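Local coordinates for toxin Tse2 (Pseudomonas aeruginosa, PDB 5AKO), which is a toxin delivered by the H1 type VI secretion system into the cytoplasm of recipient cells, where it probably acts as a NAD-dependent cytotoxin, at residues I169-Q172 / W173-R177; M158-L161 / D162-V165; D133-K137 / R138-T142; S101-R105 / A106-R110. All coordinates share one frame; numbering follows the deposited sequence.

Interaction 1. Residues I169-Q172 / W173-R177; sequences IRRQ and WEKAR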
ATOM      1  N   ILE C 169      17.711 -12.392  31.096  1.00 41.47           N
ATOM      2  CA  ILE C 169      18.746 -12.034  32.066  1.00 41.81           C
ATOM      3  C   ILE C 169      19.316 -13.293  32.787  1.00 41.66           C
ATOM      4  O   ILE C 169      20.519 -13.547  32.742  1.00 40.13           O
ATOM      5  CB  ILE C 169      18.179 -11.028  33.062  1.00 39.95           C
ATOM      6  CG1 ILE C 169      17.818  -9.734  32.310  1.00 38.50           C
ATOM      7  CG2 ILE C 169      19.192 -10.744  34.178  1.00 40.43           C
ATOM      8  CD1 ILE C 169      16.892  -8.810  33.083  1.00 40.17           C
ATOM      9  N   ARG C 170      18.448 -14.109  33.376  1.00 41.23           N
ATOM     10  CA  ARG C 170      18.862 -15.448  33.857  1.00 44.08           C
ATOM     11  C   ARG C 170      19.748 -16.165  32.839  1.00 41.96           C
ATOM     12  O   ARG C 170      20.844 -16.611  33.161  1.00 49.01           O
ATOM     13  CB  ARG C 170      17.658 -16.335  34.177  1.00 44.24           C
ATOM     14  CG  ARG C 170      16.949 -15.950  35.461  1.00 53.86           C
ATOM     15  CD  ARG C 170      15.563 -16.577  35.597  1.00 57.88           C
ATOM     16  NE  ARG C 170      14.763 -15.805  36.559  1.00 59.58           N
ATOM     17  CZ  ARG C 170      13.482 -15.456  36.403  1.00 60.82           C
ATOM     18  NH1 ARG C 170      12.796 -15.785  35.301  1.00 63.66           N
ATOM     19  NH2 ARG C 170      12.883 -14.751  37.353  1.00 58.15           N
ATOM     20  N   ARG C 171      19.285 -16.239  31.601  1.00 40.91           N
ATOM     21  CA  ARG C 171      20.017 -16.940  30.545  1.00 35.85           C
ATOM     22  C   ARG C 171      21.332 -16.270  30.202  1.00 37.01           C
ATOM     23  O   ARG C 171      22.279 -16.961  29.839  1.00 39.66           O
ATOM     24  CB  ARG C 171      19.152 -17.068  29.308  1.00 33.97           C
ATOM     25  CG  ARG C 171      19.811 -17.732  28.145  1.00 36.45           C
ATOM     26  CD  ARG C 171      19.982 -19.220  28.341  1.00 39.11           C
ATOM     27  NE  ARG C 171      20.869 -19.656  27.299  1.00 43.79           N
ATOM     28  CZ  ARG C 171      21.763 -20.640  27.404  1.00 48.19           C
ATOM     29  NH1 ARG C 171      21.860 -21.407  28.503  1.00 53.04           N
ATOM     30  NH2 ARG C 171      22.570 -20.861  26.384  1.00 43.99           N
ATOM     31  N   GLN C 172      21.436 -14.947  30.336  1.00 36.94           N
ATOM     32  CA  GLN C 172      22.762 -14.294  30.169  1.00 40.30           C
ATOM     33  C   GLN C 172      23.802 -14.808  31.191  1.00 43.21           C
ATOM     34  O   GLN C 172      24.974 -14.997  30.827  1.00 42.62           O
ATOM     35  CB  GLN C 172      22.657 -12.760  30.241  1.00 41.74           C
ATOM     36  CG  GLN C 172      22.249 -12.103  28.923  1.00 44.95           C
ATOM     37  CD  GLN C 172      22.240 -10.581  29.027  1.00 55.25           C
ATOM     38  OE1 GLN C 172      23.183  -9.988  29.560  1.00 59.53           O
ATOM     39  NE2 GLN C 172      21.166  -9.935  28.528  1.00 54.67           N
ATOM     40  N   TRP C 173      23.379 -14.994  32.451  1.00 42.51           N
ATOM     41  CA  TRP C 173      24.276 -15.442  33.506  1.00 47.12           C
ATOM     42  C   TRP C 173      24.591 -16.942  33.397  1.00 52.02           C
ATOM     43  O   TRP C 173      25.732 -17.344  33.597  1.00 54.89           O
ATOM     44  CB  TRP C 173      23.773 -14.957  34.889  1.00 51.46           C
ATOM     45  CG  TRP C 173      23.981 -13.467  34.950  1.00 58.42           C
ATOM     46  CD1 TRP C 173      23.053 -12.487  34.677  1.00 58.63           C
ATOM     47  CD2 TRP C 173      25.224 -12.783  35.171  1.00 66.27           C
ATOM     48  NE1 TRP C 173      23.633 -11.242  34.760  1.00 58.54           N
ATOM     49  CE2 TRP C 173      24.964 -11.392  35.061  1.00 67.77           C
ATOM     50  CE3 TRP C 173      26.531 -13.209  35.478  1.00 71.26           C
ATOM     51  CZ2 TRP C 173      25.967 -10.421  35.261  1.00 69.57           C
ATOM     52  CZ3 TRP C 173      27.526 -12.243  35.669  1.00 67.93           C
ATOM     53  CH2 TRP C 173      27.233 -10.866  35.562  1.00 72.46           C
ATOM     54  N   GLU C 174      23.620 -17.761  32.997  1.00 56.09           N
ATOM     55  CA  GLU C 174      23.890 -19.192  32.735  1.00 62.52           C
ATOM     56  C   GLU C 174      24.914 -19.380  31.631  1.00 61.19           C
ATOM     57  O   GLU C 174      25.724 -20.303  31.658  1.00 72.30           O
ATOM     58  CB  GLU C 174      22.616 -19.940  32.311  1.00 63.45           C
ATOM     59  CG  GLU C 174      21.536 -20.013  33.374  1.00 64.00           C
ATOM     60  CD  GLU C 174      20.206 -20.554  32.842  1.00 67.73           C
ATOM     61  OE1 GLU C 174      20.150 -21.098  31.703  1.00 68.73           O
ATOM     62  OE2 GLU C 174      19.207 -20.432  33.579  1.00 64.26           O
ATOM     63  N   LYS C 175      24.831 -18.522  30.629  1.00 61.34           N
ATOM     64  CA  LYS C 175      25.696 -18.604  29.482  1.00 64.07           C
ATOM     65  C   LYS C 175      27.105 -18.191  29.906  1.00 66.53           C
ATOM     66  O   LYS C 175      28.088 -18.787  29.477  1.00 68.35           O
ATOM     67  CB  LYS C 175      25.169 -17.692  28.368  1.00 67.84           C
ATOM     68  CG  LYS C 175      25.221 -18.365  27.009  1.00 67.96           C
ATOM     69  CD  LYS C 175      25.195 -17.429  25.802  1.00 67.18           C
ATOM     70  CE  LYS C 175      25.898 -18.128  24.611  1.00 71.30           C
ATOM     71  NZ  LYS C 175      25.361 -17.831  23.252  1.00 73.92           N
ATOM     72  N   ALA C 176      27.178 -17.175  30.766  1.00 65.04           N
ATOM     73  CA  ALA C 176      28.438 -16.674  31.300  1.00 72.59           C
ATOM     74  C   ALA C 176      29.152 -17.723  32.171  1.00 78.58           C
ATOM     75  O   ALA C 176      30.369 -17.869  32.086  1.00 85.18           O
ATOM     76  CB  ALA C 176      28.214 -15.385  32.082  1.00 66.78           C
ATOM     77  N   ARG C 177      28.393 -18.470  32.972  1.00 80.60           N
ATOM     78  CA  ARG C 177      28.926 -19.619  33.735  1.00 78.29           C
ATOM     79  C   ARG C 177      29.036 -20.931  32.890  1.00 82.02           C
ATOM     80  O   ARG C 177      29.151 -22.019  33.458  1.00 82.20           O
ATOM     81  CB  ARG C 177      28.069 -19.865  35.000  1.00 63.86           C
TER
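E174 N donates to R170 O at 3.0 Å, and W173 N, K175 N and A176 N reach back in the same way to the carbonyl oxygens of I169, R171 and Q172. W173 N also makes a second, weak bond to R170 O. Between side chains the main polar contact is a long salt bridge, R171 NH1 to E174 OE1 at 3.6 Å. The carboxylate oxygen sits at the edge of the guanidinium, in its plane, although the two flat groups are turned 74° apart. R171 has its CG anti to the backbone N (chi1 178°) and then bends at chi2, which carries the guanidinium forward along the helix to E174 and K175.

All this belongs to the last turns of helix 154-176, the C-terminal helix of the toxin, and R177 is the first residue to leave helical geometry. R171 NE bonds to D120 O and K175 NZ makes a salt bridge with D120 OD1, so one loop residue receives both basic side chains. K175 CG lies over one face of the R171 guanidinium, 3.7 Å from NH2. On another side of the helix the indole of W173 turns its CD1 edge to I169 O at 3.4 Å, with I169 CG2 a looser 4.3 Å from that same CD1. W173 NE1 bonds to P52 O, and Q172, extended beyond CG, bonds through NE2 to V117 O.

Interaction 2. Residues M158-L161 / D162-V165; sequences MGQL and DNFV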
ATOM      1  N   MET C 158       1.622  -8.034  28.290  1.00 36.84           N
ATOM      2  CA  MET C 158       2.651  -7.263  28.986  1.00 35.06           C
ATOM      3  C   MET C 158       3.319  -8.143  30.046  1.00 34.57           C
ATOM      4  O   MET C 158       4.562  -8.142  30.182  1.00 35.58           O
ATOM      5  CB  MET C 158       2.065  -6.001  29.623  1.00 36.37           C
ATOM      6  CG  MET C 158       1.665  -4.922  28.627  1.00 43.25           C
ATOM      7  SD  MET C 158       0.669  -3.579  29.298  1.00 45.50           S
ATOM      8  CE  MET C 158       1.892  -2.496  30.042  1.00 48.77           C
ATOM      9  N   GLY C 159       2.502  -8.901  30.786  1.00 31.83           N
ATOM     10  CA  GLY C 159       3.040  -9.744  31.860  1.00 31.67           C
ATOM     11  C   GLY C 159       4.039 -10.745  31.311  1.00 30.99           C
ATOM     12  O   GLY C 159       5.139 -10.937  31.871  1.00 32.69           O
ATOM     13  N   GLN C 160       3.676 -11.365  30.192  1.00 29.25           N
ATOM     14  CA  GLN C 160       4.533 -12.379  29.617  1.00 32.17           C
ATOM     15  C   GLN C 160       5.794 -11.744  29.084  1.00 31.53           C
ATOM     16  O   GLN C 160       6.879 -12.320  29.195  1.00 31.12           O
ATOM     17  CB  GLN C 160       3.810 -13.155  28.559  1.00 37.00           C
ATOM     18  CG  GLN C 160       2.549 -13.837  29.062  1.00 38.53           C
ATOM     19  CD  GLN C 160       2.814 -15.225  29.499  1.00 45.82           C
ATOM     20  OE1 GLN C 160       2.837 -16.167  28.668  1.00 54.44           O
ATOM     21  NE2 GLN C 160       3.091 -15.379  30.784  1.00 48.20           N
ATOM     22  N   LEU C 161       5.678 -10.543  28.535  1.00 29.94           N
ATOM     23  CA  LEU C 161       6.861  -9.888  27.989  1.00 32.71           C
ATOM     24  C   LEU C 161       7.853  -9.498  29.125  1.00 35.37           C
ATOM     25  O   LEU C 161       9.080  -9.626  28.963  1.00 33.42           O
ATOM     26  CB  LEU C 161       6.448  -8.682  27.129  1.00 31.75           C
ATOM     27  CG  LEU C 161       5.693  -9.079  25.866  1.00 30.30           C
ATOM     28  CD1 LEU C 161       4.947  -7.872  25.312  1.00 34.01           C
ATOM     29  CD2 LEU C 161       6.636  -9.651  24.813  1.00 29.68           C
ATOM     30  N   ASP C 162       7.321  -9.091  30.279  1.00 33.17           N
ATOM     31  CA  ASP C 162       8.160  -8.924  31.471  1.00 38.30           C
ATOM     32  C   ASP C 162       8.905 -10.220  31.889  1.00 37.03           C
ATOM     33  O   ASP C 162      10.124 -10.215  32.100  1.00 32.60           O
ATOM     34  CB  ASP C 162       7.334  -8.299  32.603  1.00 43.72           C
ATOM     35  CG  ASP C 162       6.972  -6.820  32.307  1.00 52.05           C
ATOM     36  OD1 ASP C 162       7.705  -6.163  31.510  1.00 54.80           O
ATOM     37  OD2 ASP C 162       5.951  -6.328  32.840  1.00 54.79           O
ATOM     38  N   ASN C 163       8.195 -11.342  31.951  1.00 36.00           N
ATOM     39  CA  ASN C 163       8.867 -12.600  32.201  1.00 35.38           C
ATOM     40  C   ASN C 163       9.875 -12.969  31.147  1.00 34.44           C
ATOM     41  O   ASN C 163      10.862 -13.610  31.457  1.00 39.03           O
ATOM     42  CB  ASN C 163       7.872 -13.741  32.358  1.00 40.16           C
ATOM     43  CG  ASN C 163       7.055 -13.615  33.626  1.00 38.76           C
ATOM     44  OD1 ASN C 163       7.394 -12.842  34.519  1.00 42.07           O
ATOM     45  ND2 ASN C 163       5.974 -14.331  33.691  1.00 37.89           N
ATOM     46  N   PHE C 164       9.649 -12.555  29.904  1.00 34.52           N
ATOM     47  CA  PHE C 164      10.611 -12.815  28.852  1.00 32.04           C
ATOM     48  C   PHE C 164      11.912 -12.046  29.098  1.00 31.85           C
ATOM     49  O   PHE C 164      13.006 -12.550  28.838  1.00 34.27           O
ATOM     50  CB  PHE C 164      10.040 -12.431  27.480  1.00 32.87           C
ATOM     51  CG  PHE C 164      10.672 -13.173  26.299  1.00 28.87           C
ATOM     52  CD1 PHE C 164      11.763 -13.983  26.446  1.00 27.66           C
ATOM     53  CD2 PHE C 164      10.123 -13.078  25.061  1.00 27.78           C
ATOM     54  CE1 PHE C 164      12.310 -14.630  25.366  1.00 27.16           C
ATOM     55  CE2 PHE C 164      10.644 -13.768  23.985  1.00 28.68           C
ATOM     56  CZ  PHE C 164      11.762 -14.526  24.139  1.00 27.07           C
ATOM     57  N   VAL C 165      11.806 -10.809  29.545  1.00 32.86           N
ATOM     58  CA  VAL C 165      12.991 -10.030  29.924  1.00 30.99           C
ATOM     59  C   VAL C 165      13.767 -10.746  31.025  1.00 32.98           C
ATOM     60  O   VAL C 165      14.983 -10.905  30.938  1.00 34.04           O
ATOM     61  CB  VAL C 165      12.603  -8.640  30.444  1.00 32.04           C
ATOM     62  CG1 VAL C 165      13.803  -7.939  31.052  1.00 32.19           C
ATOM     63  CG2 VAL C 165      11.996  -7.792  29.331  1.00 32.80           C
TER
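M158-L161 and D162-V165 are successive turns of helix 154-176, joined by i to i+4 backbone bonds on a partly buried part of the helix. D162 N donates to M158 O at 2.9 Å and F164 N to Q160 O at the same length; N163 N to G159 O and V165 N to L161 O complete the set. D162, its CG beside its own backbone N (chi1 -70°), folds back until CG and OD2 both lie 3.5 Å from M158 O, a close approach of two oxygens and not a bond; OD1 accepts a weak hydrogen bond from H67. V165 CG2 rests 3.5 Å from L161 O.

This is an amphipathic helix laid against beta structure: L161 and F164 both touch I146 of strand 141-148, L161 also meets L128, and F164 reaches V130 and I118. V165 faces F116 of strand 114-118. F164 has its CG anti to the backbone N (chi1 -155°), which directs the ring away from the first turn, and its CB alone stays close, 3.3 Å from L161 O. Beside this apolar face Q160 and N163 come no closer than 4.2 Å, NE2 to ND2, two donors with nothing to share; Q160 OE1 accepts from D127 N.

Interaction 3. Residues D133-K137 / R138-T142; sequences DSYNK and RLQAT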
ATOM      1  N   ASP C 133      10.656 -13.609  10.478  1.00 31.30           N
ATOM      2  CA  ASP C 133      10.112 -12.979   9.266  1.00 31.97           C
ATOM      3  C   ASP C 133      11.284 -12.957   8.272  1.00 32.59           C
ATOM      4  O   ASP C 133      12.142 -13.807   8.319  1.00 33.68           O
ATOM      5  CB  ASP C 133       9.594 -11.580   9.541  1.00 29.78           C
ATOM      6  CG  ASP C 133       8.635 -11.501  10.752  1.00 30.05           C
ATOM      7  OD1 ASP C 133       7.499 -11.966  10.675  1.00 40.89           O
ATOM      8  OD2 ASP C 133       8.960 -10.877  11.762  1.00 26.91           O
ATOM      9  N   SER C 134      11.331 -11.986   7.391  1.00 32.92           N
ATOM     10  CA  SER C 134      12.277 -12.027   6.297  1.00 33.13           C
ATOM     11  C   SER C 134      13.598 -11.416   6.662  1.00 31.89           C
ATOM     12  O   SER C 134      13.712 -10.694   7.623  1.00 34.07           O
ATOM     13  CB  SER C 134      11.708 -11.267   5.106  1.00 32.13           C
ATOM     14  OG  SER C 134      10.586 -11.961   4.569  1.00 37.12           O
ATOM     15  N   TYR C 135      14.572 -11.670   5.811  1.00 29.77           N
ATOM     16  CA  TYR C 135      15.833 -10.967   5.823  1.00 28.23           C
ATOM     17  C   TYR C 135      15.585  -9.621   5.210  1.00 27.24           C
ATOM     18  O   TYR C 135      15.086  -9.535   4.096  1.00 26.32           O
ATOM     19  CB  TYR C 135      16.860 -11.733   4.972  1.00 26.39           C
ATOM     20  CG  TYR C 135      18.167 -11.063   4.930  1.00 26.23           C
ATOM     21  CD1 TYR C 135      18.930 -10.968   6.066  1.00 26.59           C
ATOM     22  CD2 TYR C 135      18.663 -10.510   3.751  1.00 26.03           C
ATOM     23  CE1 TYR C 135      20.179 -10.394   6.051  1.00 27.67           C
ATOM     24  CE2 TYR C 135      19.899  -9.875   3.734  1.00 26.39           C
ATOM     25  CZ  TYR C 135      20.653  -9.825   4.887  1.00 26.73           C
ATOM     26  OH  TYR C 135      21.857  -9.195   4.931  1.00 25.25           O
ATOM     27  N   ASN C 136      15.986  -8.579   5.905  1.00 27.63           N
ATOM     28  CA  ASN C 136      15.843  -7.225   5.445  1.00 27.99           C
ATOM     29  C   ASN C 136      17.162  -6.735   4.876  1.00 29.11           C
ATOM     30  O   ASN C 136      18.139  -6.576   5.627  1.00 27.13           O
ATOM     31  CB  ASN C 136      15.442  -6.359   6.633  1.00 30.59           C
ATOM     32  CG  ASN C 136      15.225  -4.902   6.268  1.00 32.07           C
ATOM     33  OD1 ASN C 136      16.039  -4.258   5.580  1.00 31.53           O
ATOM     34  ND2 ASN C 136      14.173  -4.347   6.813  1.00 34.66           N
ATOM     35  N   LYS C 137      17.173  -6.440   3.570  1.00 28.90           N
ATOM     36  CA  LYS C 137      18.422  -6.147   2.838  1.00 29.96           C
ATOM     37  C   LYS C 137      18.968  -4.792   3.212  1.00 31.49           C
ATOM     38  O   LYS C 137      20.170  -4.606   3.309  1.00 31.01           O
ATOM     39  CB  LYS C 137      18.190  -6.232   1.300  1.00 31.06           C
ATOM     40  CG  LYS C 137      17.983  -7.676   0.811  1.00 33.10           C
ATOM     41  CD  LYS C 137      17.747  -7.808  -0.687  1.00 36.81           C
ATOM     42  CE  LYS C 137      16.304  -7.580  -1.075  1.00 41.23           C
ATOM     43  NZ  LYS C 137      15.345  -8.503  -0.405  1.00 47.54           N
ATOM     44  N   ARG C 138      18.076  -3.826   3.414  1.00 31.96           N
ATOM     45  CA  ARG C 138      18.498  -2.471   3.760  1.00 33.51           C
ATOM     46  C   ARG C 138      19.231  -2.498   5.100  1.00 31.29           C
ATOM     47  O   ARG C 138      20.211  -1.793   5.289  1.00 36.79           O
ATOM     48  CB  ARG C 138      17.287  -1.532   3.766  1.00 32.80           C
ATOM     49  CG  ARG C 138      17.518  -0.093   4.191  1.00 32.27           C
ATOM     50  CD  ARG C 138      16.167   0.651   4.206  1.00 33.46           C
ATOM     51  NE  ARG C 138      15.297   0.238   5.313  1.00 29.61           N
ATOM     52  CZ  ARG C 138      15.337   0.749   6.533  1.00 34.03           C
ATOM     53  NH1 ARG C 138      16.204   1.707   6.852  1.00 37.92           N
ATOM     54  NH2 ARG C 138      14.515   0.300   7.471  1.00 33.15           N
ATOM     55  N   LEU C 139      18.782  -3.350   6.000  1.00 30.67           N
ATOM     56  CA  LEU C 139      19.355  -3.455   7.318  1.00 31.10           C
ATOM     57  C   LEU C 139      20.301  -4.607   7.447  1.00 31.13           C
ATOM     58  O   LEU C 139      20.968  -4.738   8.461  1.00 32.78           O
ATOM     59  CB  LEU C 139      18.219  -3.613   8.356  1.00 32.09           C
ATOM     60  CG  LEU C 139      17.222  -2.445   8.410  1.00 31.70           C
ATOM     61  CD1 LEU C 139      16.066  -2.675   9.361  1.00 30.87           C
ATOM     62  CD2 LEU C 139      17.966  -1.165   8.775  1.00 31.22           C
ATOM     63  N   GLN C 140      20.336  -5.481   6.461  1.00 30.36           N
ATOM     64  CA  GLN C 140      21.263  -6.591   6.498  1.00 32.45           C
ATOM     65  C   GLN C 140      21.128  -7.316   7.801  1.00 29.75           C
ATOM     66  O   GLN C 140      22.104  -7.527   8.519  1.00 27.47           O
ATOM     67  CB  GLN C 140      22.707  -6.116   6.356  1.00 34.92           C
ATOM     68  CG  GLN C 140      22.963  -5.244   5.155  1.00 37.94           C
ATOM     69  CD  GLN C 140      24.437  -4.917   5.045  1.00 45.26           C
ATOM     70  OE1 GLN C 140      25.260  -5.785   4.724  1.00 48.92           O
ATOM     71  NE2 GLN C 140      24.786  -3.691   5.356  1.00 45.66           N
ATOM     72  N   ALA C 141      19.907  -7.700   8.098  1.00 27.97           N
ATOM     73  CA  ALA C 141      19.636  -8.446   9.298  1.00 30.62           C
ATOM     74  C   ALA C 141      18.309  -9.068   9.143  1.00 26.96           C
ATOM     75  O   ALA C 141      17.468  -8.580   8.399  1.00 24.47           O
ATOM     76  CB  ALA C 141      19.641  -7.529  10.531  1.00 31.64           C
ATOM     77  N   THR C 142      18.103 -10.148   9.847  1.00 27.41           N
ATOM     78  CA  THR C 142      16.825 -10.853   9.729  1.00 29.16           C
ATOM     79  C   THR C 142      15.946 -10.375  10.843  1.00 27.23           C
ATOM     80  O   THR C 142      16.367 -10.367  11.998  1.00 25.52           O
ATOM     81  CB  THR C 142      16.993 -12.394   9.835  1.00 26.94           C
ATOM     82  OG1 THR C 142      17.671 -12.858   8.661  1.00 30.21           O
ATOM     83  CG2 THR C 142      15.623 -13.053   9.898  1.00 25.59           C
TER
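N136 is the tight end of this contact, its main chain and its amide both engaged by the chain that turns back towards it. N136 N donates to A141 O at 2.9 Å and A141 N returns a 3.2 Å bond to N136 O, which also takes weak bonds from L139 N and Q140 N. With Q140 and A141 both facing N136, the turn ends in a G1 beta bulge. N136 CG stands anti to the backbone N (chi1 -179°), and OD1 reaches over the turn to accept from L139 N at 2.9 Å, the donor 41° out of the amide plane. L139 CD1 packs on the same amide at ND2, 3.6 Å away. Acidic side chains of the chain of another protein bind N136 ND2, S134 OG and R138.

The Y135 and T142 face has no such bonds, and Y135 and Q140 are exposed. The Y135 ring only lies alongside Q140, its OH 3.1 Å from Q140 CA. T142 OG1 meets the ring at its edge, 3.4 Å from CD1. The hairpin joins strands 128-136 and 141-148 at the middle of the four-stranded antiparallel sheet, with L139 and A141 packed on F103 of neighbouring strand 100-103.

Interaction 4. Residues S101-R105 / A106-R110; sequences SVFDR and AGVLR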
ATOM      1  N   SER C 101       9.567  -6.058  17.759  1.00 30.58           N
ATOM      2  CA  SER C 101      10.657  -6.260  16.809  1.00 31.32           C
ATOM      3  C   SER C 101      11.973  -6.532  17.471  1.00 30.42           C
ATOM      4  O   SER C 101      12.408  -5.754  18.327  1.00 35.16           O
ATOM      5  CB  SER C 101      10.842  -5.033  15.937  1.00 31.79           C
ATOM      6  OG  SER C 101       9.767  -4.888  15.011  1.00 36.30           O
ATOM      7  N   VAL C 102      12.619  -7.631  17.058  1.00 28.54           N
ATOM      8  CA  VAL C 102      14.015  -7.864  17.382  1.00 25.16           C
ATOM      9  C   VAL C 102      14.765  -8.355  16.148  1.00 26.56           C
ATOM     10  O   VAL C 102      14.132  -8.737  15.169  1.00 27.56           O
ATOM     11  CB  VAL C 102      14.167  -8.857  18.519  1.00 25.91           C
ATOM     12  CG1 VAL C 102      13.625  -8.274  19.800  1.00 24.64           C
ATOM     13  CG2 VAL C 102      13.502 -10.178  18.190  1.00 26.19           C
ATOM     14  N   PHE C 103      16.098  -8.349  16.190  1.00 25.36           N
ATOM     15  CA  PHE C 103      16.907  -8.755  15.046  1.00 25.89           C
ATOM     16  C   PHE C 103      17.968  -9.745  15.512  1.00 29.40           C
ATOM     17  O   PHE C 103      18.188  -9.910  16.713  1.00 24.37           O
ATOM     18  CB  PHE C 103      17.610  -7.551  14.474  1.00 26.27           C
ATOM     19  CG  PHE C 103      16.691  -6.551  13.893  1.00 26.29           C
ATOM     20  CD1 PHE C 103      16.214  -6.706  12.604  1.00 25.73           C
ATOM     21  CD2 PHE C 103      16.266  -5.486  14.641  1.00 28.13           C
ATOM     22  CE1 PHE C 103      15.350  -5.795  12.049  1.00 26.51           C
ATOM     23  CE2 PHE C 103      15.423  -4.546  14.084  1.00 27.51           C
ATOM     24  CZ  PHE C 103      14.968  -4.710  12.783  1.00 27.36           C
ATOM     25  N   ASP C 104      18.665 -10.330  14.547  1.00 30.06           N
ATOM     26  CA  ASP C 104      19.669 -11.362  14.818  1.00 32.39           C
ATOM     27  C   ASP C 104      21.107 -10.817  14.806  1.00 32.74           C
ATOM     28  O   ASP C 104      22.066 -11.581  14.759  1.00 28.55           O
ATOM     29  CB  ASP C 104      19.512 -12.537  13.812  1.00 32.47           C
ATOM     30  CG  ASP C 104      19.881 -12.149  12.369  1.00 35.63           C
ATOM     31  OD1 ASP C 104      19.888 -10.923  12.016  1.00 38.15           O
ATOM     32  OD2 ASP C 104      20.140 -13.085  11.569  1.00 40.77           O
ATOM     33  N   ARG C 105      21.262  -9.507  14.817  1.00 35.53           N
ATOM     34  CA  ARG C 105      22.568  -8.943  15.130  1.00 39.73           C
ATOM     35  C   ARG C 105      22.369  -7.621  15.832  1.00 41.59           C
ATOM     36  O   ARG C 105      21.244  -7.111  15.878  1.00 36.72           O
ATOM     37  CB  ARG C 105      23.436  -8.783  13.877  1.00 40.00           C
ATOM     38  CG  ARG C 105      23.029  -7.647  12.981  1.00 42.63           C
ATOM     39  CD  ARG C 105      23.932  -7.516  11.755  1.00 44.07           C
ATOM     40  NE  ARG C 105      23.404  -6.459  10.881  1.00 44.10           N
ATOM     41  CZ  ARG C 105      23.580  -5.144  11.063  1.00 45.04           C
ATOM     42  NH1 ARG C 105      24.275  -4.680  12.098  1.00 42.54           N
ATOM     43  NH2 ARG C 105      23.056  -4.281  10.190  1.00 42.30           N
ATOM     44  N   ALA C 106      23.470  -7.073  16.363  1.00 41.60           N
ATOM     45  CA  ALA C 106      23.454  -5.839  17.155  1.00 37.53           C
ATOM     46  C   ALA C 106      23.624  -4.593  16.318  1.00 38.33           C
ATOM     47  O   ALA C 106      24.251  -4.613  15.267  1.00 35.49           O
ATOM     48  CB  ALA C 106      24.572  -5.879  18.185  1.00 38.66           C
ATOM     49  N   GLY C 107      23.110  -3.477  16.819  1.00 36.91           N
ATOM     50  CA  GLY C 107      23.426  -2.192  16.222  1.00 35.90           C
ATOM     51  C   GLY C 107      22.673  -1.947  14.922  1.00 38.17           C
ATOM     52  O   GLY C 107      22.998  -1.058  14.172  1.00 37.38           O
ATOM     53  N   VAL C 108      21.634  -2.727  14.672  1.00 38.96           N
ATOM     54  CA  VAL C 108      20.840  -2.569  13.452  1.00 40.31           C
ATOM     55  C   VAL C 108      20.266  -1.162  13.416  1.00 40.07           C
ATOM     56  O   VAL C 108      20.275  -0.526  12.380  1.00 43.30           O
ATOM     57  CB  VAL C 108      19.705  -3.623  13.380  1.00 42.95           C
ATOM     58  CG1 VAL C 108      18.767  -3.344  12.212  1.00 43.59           C
ATOM     59  CG2 VAL C 108      20.289  -5.026  13.247  1.00 41.60           C
ATOM     60  N   LEU C 109      19.792  -0.678  14.559  1.00 37.10           N
ATOM     61  CA  LEU C 109      19.327   0.663  14.659  1.00 39.41           C
ATOM     62  C   LEU C 109      20.475   1.559  15.192  1.00 42.04           C
ATOM     63  O   LEU C 109      20.762   1.602  16.402  1.00 37.22           O
ATOM     64  CB  LEU C 109      18.117   0.719  15.581  1.00 44.25           C
ATOM     65  CG  LEU C 109      16.766   0.285  15.023  1.00 44.08           C
ATOM     66  CD1 LEU C 109      16.719  -1.200  14.852  1.00 48.16           C
ATOM     67  CD2 LEU C 109      15.660   0.708  15.956  1.00 46.66           C
ATOM     68  N   ARG C 110      21.099   2.285  14.280  1.00 38.11           N
ATOM     69  CA  ARG C 110      22.317   3.000  14.599  1.00 43.22           C
ATOM     70  C   ARG C 110      22.115   4.073  15.653  1.00 44.40           C
ATOM     71  O   ARG C 110      22.983   4.289  16.486  1.00 45.00           O
ATOM     72  CB  ARG C 110      22.992   3.529  13.308  1.00 45.41           C
ATOM     73  CG  ARG C 110      23.753   2.396  12.572  1.00 47.70           C
ATOM     74  CD  ARG C 110      23.600   2.356  11.047  1.00 52.39           C
ATOM     75  NE  ARG C 110      24.668   3.030  10.290  1.00 49.02           N
TER
HETATM   76  O   HOH W   1      20.076  -4.576  16.641  1.00 28.46           O
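R105 O accepts a 2.9 Å hydrogen bond from a water that accepts one from V108 N at 3.1 Å, so it bridges the turn where no direct bond across it is clear. G107, with positive phi (76°), makes the bend between them, and its N bonds to D115.

V108 fills the inside of the turn with both its methyls. CG1 sits 3.9 Å from the centroid of the F103 ring and 5° off the ring normal, a CH-pi contact over the centre of the face. CG2 points to the other side, over the centre of the R105 guanidinium and 3.8 Å from R105 CG. R105 places CG between its backbone N and carbonyl carbon (chi1 74°) and runs extended to NE, passing across V108 at about a right angle. Its far end is held by the hairpin turn at L139 and Q140, whose carbonyls accept from NH2 and NE. L109 CD1 adds a 3.7 Å contact to F103 CE2.

S101 OG bonds to H143, which also bonds D133, and F103 packs edge-to-face on that histidine. The segment is a tight loop leaving strand 100-103, outermost in this chain's four-stranded antiparallel sheet, within the ADP-ribosyltransferase-like domain of Tse2.

How the interactions relate
From the N terminus, interaction 4 comes first, closing the loop that leaves strand 100-103. Interaction 3 follows and closes the hairpin between strands 128-136 and 141-148; then interactions 2 and 1 run in series along helix 154-176, their centres about 17 Å apart. None nests in or crosses another. Interactions 3 and 4 touch on one side of the chain, R105 of the loop tying it to the hairpin turn beside the shared sheet. Interaction 2 lies on the opposite side of the chain's centre, where the helix covers the sheets, while interaction 1 carries the helix out to loops near the surface, its centre about 27 Å from that of interaction 3.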